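Glycerol Dehydrogenase (Unidentified, PDB 5XN8) catalyses the NAD-dependent oxidation of glycerol to dihydroxyacetone, very probably also accepting other small diols such as 1,2-propanediol. Local coordinates at residues N258-L263 and M312-G317; Q282-N287 and I352-L357; A328-A331 and T335-N338. One frame throughout, in Å; residues are numbered along the deposited sequence.

Contact 1: N258-L263 and M312-G317; sequences NGFTIL and MGVKEG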
# COMPACT_ATOMS: atom_id res chain seq x y z
N ASN A 258 37.91 9.24 16.34
CA ASN A 258 39.33 9.21 16.69
C ASN A 258 40.11 10.33 16.02
O ASN A 258 41.04 10.88 16.61
CB ASN A 258 39.96 7.85 16.34
CG ASN A 258 39.43 6.71 17.18
OD1 ASN A 258 38.77 6.92 18.20
ND2 ASN A 258 39.73 5.50 16.77
N GLY A 259 39.73 10.65 14.78
CA GLY A 259 40.25 11.83 14.08
C GLY A 259 40.02 13.15 14.81
O GLY A 259 40.88 14.01 14.79
N PHE A 260 38.85 13.29 15.44
CA PHE A 260 38.50 14.53 16.17
C PHE A 260 39.23 14.73 17.50
O PHE A 260 39.24 15.85 18.02
CB PHE A 260 36.99 14.65 16.40
CG PHE A 260 36.26 15.33 15.27
CD1 PHE A 260 36.29 16.71 15.15
CD2 PHE A 260 35.53 14.60 14.35
CE1 PHE A 260 35.63 17.35 14.11
CE2 PHE A 260 34.86 15.24 13.31
CZ PHE A 260 34.91 16.60 13.19
N THR A 261 39.83 13.67 18.05
CA THR A 261 40.55 13.80 19.33
C THR A 261 41.83 14.63 19.24
O THR A 261 42.37 15.02 20.28
CB THR A 261 40.86 12.43 19.97
OG1 THR A 261 41.63 11.63 19.06
CG2 THR A 261 39.56 11.69 20.32
N ILE A 262 42.31 14.91 18.02
CA ILE A 262 43.48 15.79 17.81
C ILE A 262 43.17 17.27 18.06
O ILE A 262 44.09 18.07 18.26
CB ILE A 262 44.09 15.59 16.38
CG1 ILE A 262 44.92 14.28 16.30
CG2 ILE A 262 44.96 16.76 15.90
CD1 ILE A 262 44.10 13.02 16.43
N LEU A 263 41.89 17.64 18.03
CA LEU A 263 41.46 19.02 18.30
C LEU A 263 41.05 19.16 19.76
O LEU A 263 40.15 18.46 20.23
CB LEU A 263 40.29 19.38 17.38
CG LEU A 263 40.53 19.15 15.88
CD1 LEU A 263 39.30 19.55 15.10
CD2 LEU A 263 41.75 19.91 15.37
N MET A 312 30.16 21.11 18.28
CA MET A 312 31.32 20.38 18.81
C MET A 312 32.51 21.28 19.19
O MET A 312 33.60 20.77 19.48
CB MET A 312 31.79 19.39 17.76
CG MET A 312 30.75 18.36 17.38
SD MET A 312 31.40 17.27 16.13
CE MET A 312 32.68 16.40 17.01
N GLY A 313 32.32 22.60 19.18
CA GLY A 313 33.36 23.55 19.58
C GLY A 313 34.36 23.96 18.51
O GLY A 313 35.30 24.70 18.83
N VAL A 314 34.17 23.52 17.27
CA VAL A 314 35.06 23.90 16.15
C VAL A 314 34.43 25.08 15.41
O VAL A 314 33.49 24.92 14.65
CB VAL A 314 35.34 22.73 15.19
CG1 VAL A 314 36.50 23.07 14.26
CG2 VAL A 314 35.63 21.44 15.95
N LYS A 315 34.95 26.28 15.66
CA LYS A 315 34.37 27.53 15.16
C LYS A 315 35.28 28.30 14.20
O LYS A 315 34.79 29.03 13.34
CB LYS A 315 33.97 28.43 16.33
CG LYS A 315 33.13 27.76 17.41
CD LYS A 315 31.63 27.73 17.14
CE LYS A 315 30.90 27.11 18.34
NZ LYS A 315 30.89 27.98 19.55
N GLU A 316 36.59 28.12 14.33
CA GLU A 316 37.59 28.83 13.52
C GLU A 316 38.57 27.85 12.89
O GLU A 316 38.74 26.73 13.38
CB GLU A 316 38.36 29.81 14.40
CG GLU A 316 37.46 30.70 15.26
CD GLU A 316 38.14 31.93 15.80
OE1 GLU A 316 39.38 31.98 15.82
OE2 GLU A 316 37.40 32.85 16.21
N GLY A 317 39.23 28.30 11.82
CA GLY A 317 40.24 27.52 11.10
C GLY A 317 39.75 26.18 10.59
O GLY A 317 40.50 25.21 10.59
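Phe-260 of helix 252-260 meets Met-312 and Val-314 with two different parts of its ring. The methyl CE of Met-312 sits over one face, 4.0 Å from the ring centroid of Phe-260 and only 9° off the normal, a CH-pi contact placed almost exactly over the centre. The sulfur follows behind it: SD of Met-312 lies 4.8 Å from the centroid of the Phe-260 ring, so the Met-aromatic contact is a more distant one and the methyl does the touching. A bend at the last torsion of Met-312 (chi3 67°), after an extended chi2, turns the methyl onto the ring, and the two side chains cross at about a right angle. Val-314 comes to the ring's edge instead, near its plane, with its CG2 4.5 Å from CE1 of Phe-260.

Next along the chain, Thr-261 folds its hydroxyl back onto the carbonyl of Asn-258, OG1 donating to O over 2.6 Å. A type I beta turn from Phe-260 to Leu-263, closed by the backbone bond from Leu-263 N to Phe-260 O (3.2 Å), brings Leu-263 round to the same valine. Its CD1 lies 4.2 Å from CG2 of Val-314, so that this one methyl touches both Phe-260 and Leu-263. All four touching side chains are buried, and the contact across the segments is wholly apolar.

Helix 252-260 also carries the zinc ligand His-254, whose side chain is about 10 Å from that of Phe-260; the contact is packing near the metal site and not part of it. Helix 318-329 covers Phe-260 with Ile-322 and Val-325, and Leu-263 with Lys-321 and Val-325, while Met-312 reaches Lys-274 and Phe-277 of helix 271-285.

Contact 2: Q282-N287 and I352-L357; sequences QLVLQN and ILTADL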
# COMPACT_ATOMS: atom_id res chain seq x y z
N GLN A 282 29.54 9.76 8.10
CA GLN A 282 29.50 8.47 7.38
C GLN A 282 28.34 8.38 6.39
O GLN A 282 28.51 7.80 5.32
CB GLN A 282 29.47 7.28 8.35
CG GLN A 282 29.49 5.92 7.64
CD GLN A 282 29.44 4.75 8.58
OE1 GLN A 282 30.14 4.70 9.58
NE2 GLN A 282 28.62 3.78 8.25
N LEU A 283 27.18 8.94 6.73
CA LEU A 283 26.02 8.93 5.83
C LEU A 283 26.27 9.69 4.53
O LEU A 283 25.89 9.24 3.45
CB LEU A 283 24.79 9.52 6.51
CG LEU A 283 24.20 8.81 7.73
CD1 LEU A 283 22.98 9.58 8.21
CD2 LEU A 283 23.86 7.37 7.43
N VAL A 284 26.91 10.85 4.64
CA VAL A 284 27.33 11.65 3.49
C VAL A 284 28.43 10.93 2.70
O VAL A 284 28.50 11.04 1.48
CB VAL A 284 27.82 13.04 3.94
CG1 VAL A 284 28.44 13.82 2.78
CG2 VAL A 284 26.65 13.84 4.53
N LEU A 285 29.28 10.21 3.43
CA LEU A 285 30.38 9.44 2.85
C LEU A 285 29.91 8.26 1.99
O LEU A 285 30.40 8.07 0.88
CB LEU A 285 31.29 8.92 3.98
CG LEU A 285 32.68 8.41 3.65
CD1 LEU A 285 33.51 9.51 3.02
CD2 LEU A 285 33.33 7.89 4.91
N GLN A 286 28.98 7.48 2.52
CA GLN A 286 28.37 6.35 1.77
C GLN A 286 27.16 6.76 0.92
O GLN A 286 26.54 5.92 0.27
CB GLN A 286 28.01 5.19 2.72
CG GLN A 286 26.79 5.40 3.63
CD GLN A 286 26.78 4.46 4.82
OE1 GLN A 286 27.83 4.01 5.30
NE2 GLN A 286 25.59 4.17 5.33
N ASN A 287 26.85 8.06 0.89
CA ASN A 287 25.75 8.61 0.11
C ASN A 287 24.42 7.95 0.41
O ASN A 287 23.75 7.43 -0.47
CB ASN A 287 26.07 8.56 -1.40
CG ASN A 287 25.13 9.41 -2.21
OD1 ASN A 287 24.82 10.53 -1.82
ND2 ASN A 287 24.65 8.87 -3.33
N ILE A 352 32.75 15.49 6.01
CA ILE A 352 32.62 16.27 7.25
C ILE A 352 32.07 17.68 6.98
O ILE A 352 31.16 18.13 7.69
CB ILE A 352 33.96 16.31 8.04
CG1 ILE A 352 34.26 14.92 8.62
CG2 ILE A 352 33.94 17.34 9.16
CD1 ILE A 352 35.72 14.70 8.97
N LEU A 353 32.59 18.36 5.95
CA LEU A 353 32.15 19.72 5.63
C LEU A 353 30.71 19.75 5.11
O LEU A 353 29.93 20.64 5.46
CB LEU A 353 33.09 20.39 4.62
CG LEU A 353 34.53 20.69 5.07
CD1 LEU A 353 35.25 21.63 4.11
CD2 LEU A 353 34.57 21.27 6.48
N THR A 354 30.36 18.78 4.27
CA THR A 354 29.01 18.69 3.74
C THR A 354 28.00 18.32 4.83
O THR A 354 26.91 18.90 4.89
CB THR A 354 28.92 17.69 2.59
OG1 THR A 354 29.84 18.06 1.56
CG2 THR A 354 27.50 17.62 2.01
N ALA A 355 28.38 17.38 5.69
CA ALA A 355 27.56 17.01 6.84
C ALA A 355 27.26 18.21 7.73
O ALA A 355 26.12 18.41 8.14
CB ALA A 355 28.24 15.92 7.65
N ASP A 356 28.30 19.01 8.02
CA ASP A 356 28.15 20.26 8.78
C ASP A 356 27.12 21.18 8.15
O ASP A 356 26.22 21.67 8.83
CB ASP A 356 29.51 20.97 8.88
CG ASP A 356 29.43 22.33 9.53
OD1 ASP A 356 29.06 22.39 10.72
OD2 ASP A 356 29.76 23.33 8.86
N LEU A 357 27.24 21.41 6.84
CA LEU A 357 26.27 22.22 6.10
C LEU A 357 24.87 21.62 6.09
O LEU A 357 23.89 22.36 6.10
CB LEU A 357 26.76 22.51 4.68
CG LEU A 357 28.00 23.41 4.56
CD1 LEU A 357 28.35 23.66 3.11
CD2 LEU A 357 27.82 24.75 5.28
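Across 282-287 and 352-357 the nearest CA atoms are those of Val-284 and Ala-355, 6.3 Å apart, a spacing with which the small alanine side chain is consistent. Val-284 carries the whole contact from its side, with one methyl for each partner. Its chi1 of 172° swings CG1 to the far side from the backbone N and against Thr-354, 3.9 Å from CB of that threonine. The same CG1 of Val-284 also touches the methyl CG2 of Thr-354 at 4.0 Å. CG2 of Val-284 lies instead over Ala-355, 4.0 Å from the backbone CA and 4.1 Å from CB of that residue. The fork of the valine thus spans two successive residues of the facing helix.

Thr-354 offers its carbon side to the valine. Its hydroxyl is beside its own backbone N (chi1 -57°) and bonds to the carbonyl of Ala-350, one turn earlier in the same helix; this satisfies a buried polar atom within its own helix and puts the methyl CG2 against CG1 of Val-284. Elsewhere on segment 282-287, NE2 of Gln-282 donates to OE1 of Gln-286 over 3.1 Å at 152°.

Other residues of helix 345-363, Ala-351 and Leu-358, extend the packing around Val-284. A second subunit closes over it: its Thr-227 packs on Val-284 and its Ala-220 on Thr-354, while its Lys-216 and Glu-213 bond to the side-chain amide of Asn-287. The pairing is plain helix-helix packing, valine onto alanine and threonine, within the helical C-terminal domain of this member of the iron-containing alcohol dehydrogenase family; it lies away from the metal site and adjoins a subunit interface.

Contact 3: A328-A331 and T335-N338; sequences ATCA and TIHN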
# COMPACT_ATOMS: atom_id res chain seq x y z
N ALA A 328 44.12 11.93 10.09
CA ALA A 328 44.18 11.06 11.25
C ALA A 328 43.10 9.98 11.24
O ALA A 328 43.31 8.90 11.79
CB ALA A 328 44.11 11.88 12.54
N THR A 329 41.96 10.28 10.61
CA THR A 329 40.89 9.31 10.36
C THR A 329 41.35 8.16 9.46
O THR A 329 41.01 7.00 9.73
CB THR A 329 39.66 9.98 9.70
OG1 THR A 329 39.17 11.03 10.53
CG2 THR A 329 38.52 8.98 9.49
N CYS A 330 42.10 8.47 8.41
CA CYS A 330 42.54 7.47 7.41
C CYS A 330 43.89 6.82 7.72
O CYS A 330 44.45 6.14 6.87
CB CYS A 330 42.56 8.12 6.02
SG CYS A 330 40.93 8.67 5.50
N ALA A 331 44.40 7.02 8.94
CA ALA A 331 45.65 6.41 9.38
C ALA A 331 45.60 4.89 9.29
O ALA A 331 44.54 4.29 9.44
CB ALA A 331 45.97 6.85 10.80
N THR A 335 39.48 1.99 11.39
CA THR A 335 38.31 1.22 10.98
C THR A 335 37.59 1.77 9.74
O THR A 335 36.70 1.10 9.23
CB THR A 335 37.29 1.13 12.13
OG1 THR A 335 36.91 2.45 12.54
CG2 THR A 335 37.87 0.34 13.31
N ILE A 336 37.96 2.95 9.25
CA ILE A 336 37.35 3.49 8.02
C ILE A 336 37.65 2.66 6.76
O ILE A 336 36.89 2.72 5.79
CB ILE A 336 37.75 4.96 7.78
CG1 ILE A 336 36.76 5.63 6.84
CG2 ILE A 336 39.19 5.07 7.27
CD1 ILE A 336 36.76 7.13 6.93
N HIS A 337 38.74 1.90 6.78
CA HIS A 337 39.08 1.00 5.68
C HIS A 337 38.18 -0.25 5.61
O HIS A 337 38.28 -1.03 4.66
CB HIS A 337 40.56 0.61 5.75
CG HIS A 337 41.47 1.79 5.77
ND1 HIS A 337 42.31 2.05 6.83
CD2 HIS A 337 41.62 2.81 4.90
CE1 HIS A 337 42.97 3.17 6.59
NE2 HIS A 337 42.57 3.66 5.43
N ASN A 338 37.32 -0.43 6.61
CA ASN A 338 36.22 -1.39 6.56
C ASN A 338 35.01 -0.93 5.73
O ASN A 338 34.08 -1.70 5.58
CB ASN A 338 35.74 -1.75 7.98
CG ASN A 338 36.82 -2.40 8.83
OD1 ASN A 338 37.76 -3.01 8.32
ND2 ASN A 338 36.66 -2.31 10.15
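The imidazole of His-337 turns its edge to the backbone of the other segment and one face to its own neighbour, Ile-336. The CE1-NE2 edge faces O of Cys-330, which is in the plane of the ring and 3.3 Å from CE1 of His-337; the same CE1 is 3.4 Å from O of Ala-331, also at the edge. CG2 of Ile-336 stands over the centre of one face, 4.0 Å above the plane of the His-337 ring.

That same methyl also packs on the other segment, 3.6 Å from O of Thr-329 and 4.1 Å from CA of Cys-330. The other branch of the isoleucine carries CD1 to 3.6 Å from CG2 of Thr-329, the two side chains crossing at about a right angle. OG1 of Thr-329 bonds to the carbonyl of Val-325 in its own helix.

The side chain of Ile-336 is about 9 Å from that of the zinc ligand His-254, so the contact packs near the site without forming it. It joins the end of helix 318-329 to the 3-10 segment 335-338. Val-348 of helix 345-363 packs on Thr-329, Cys-330 and Ile-336, while Ala-255 of helix 252-260 touches Thr-329 and Ile-336.

Overall arrangement
All three contacts lie in the helical part of the chain, and they touch one another. Contacts 1 and 2 are buried and apolar, but the first packs a loop against helix 252-260 and the turn after it through an aromatic ring, whereas the second joins two helices through a valine set on an alanine and a threonine beside another subunit. Contact 3 is partly exposed and mixes aliphatic packing with backbone carbonyls at a histidine edge. Phe-260 of contact 1 meets Ile-352 of contact 2, Gly-259 packs on Thr-329 of contact 3, and Leu-285 of contact 2 reaches Ile-336. Along the sequence, contact 3 is nested inside the loop closed by contact 2, while the segments of contacts 1 and 2 alternate.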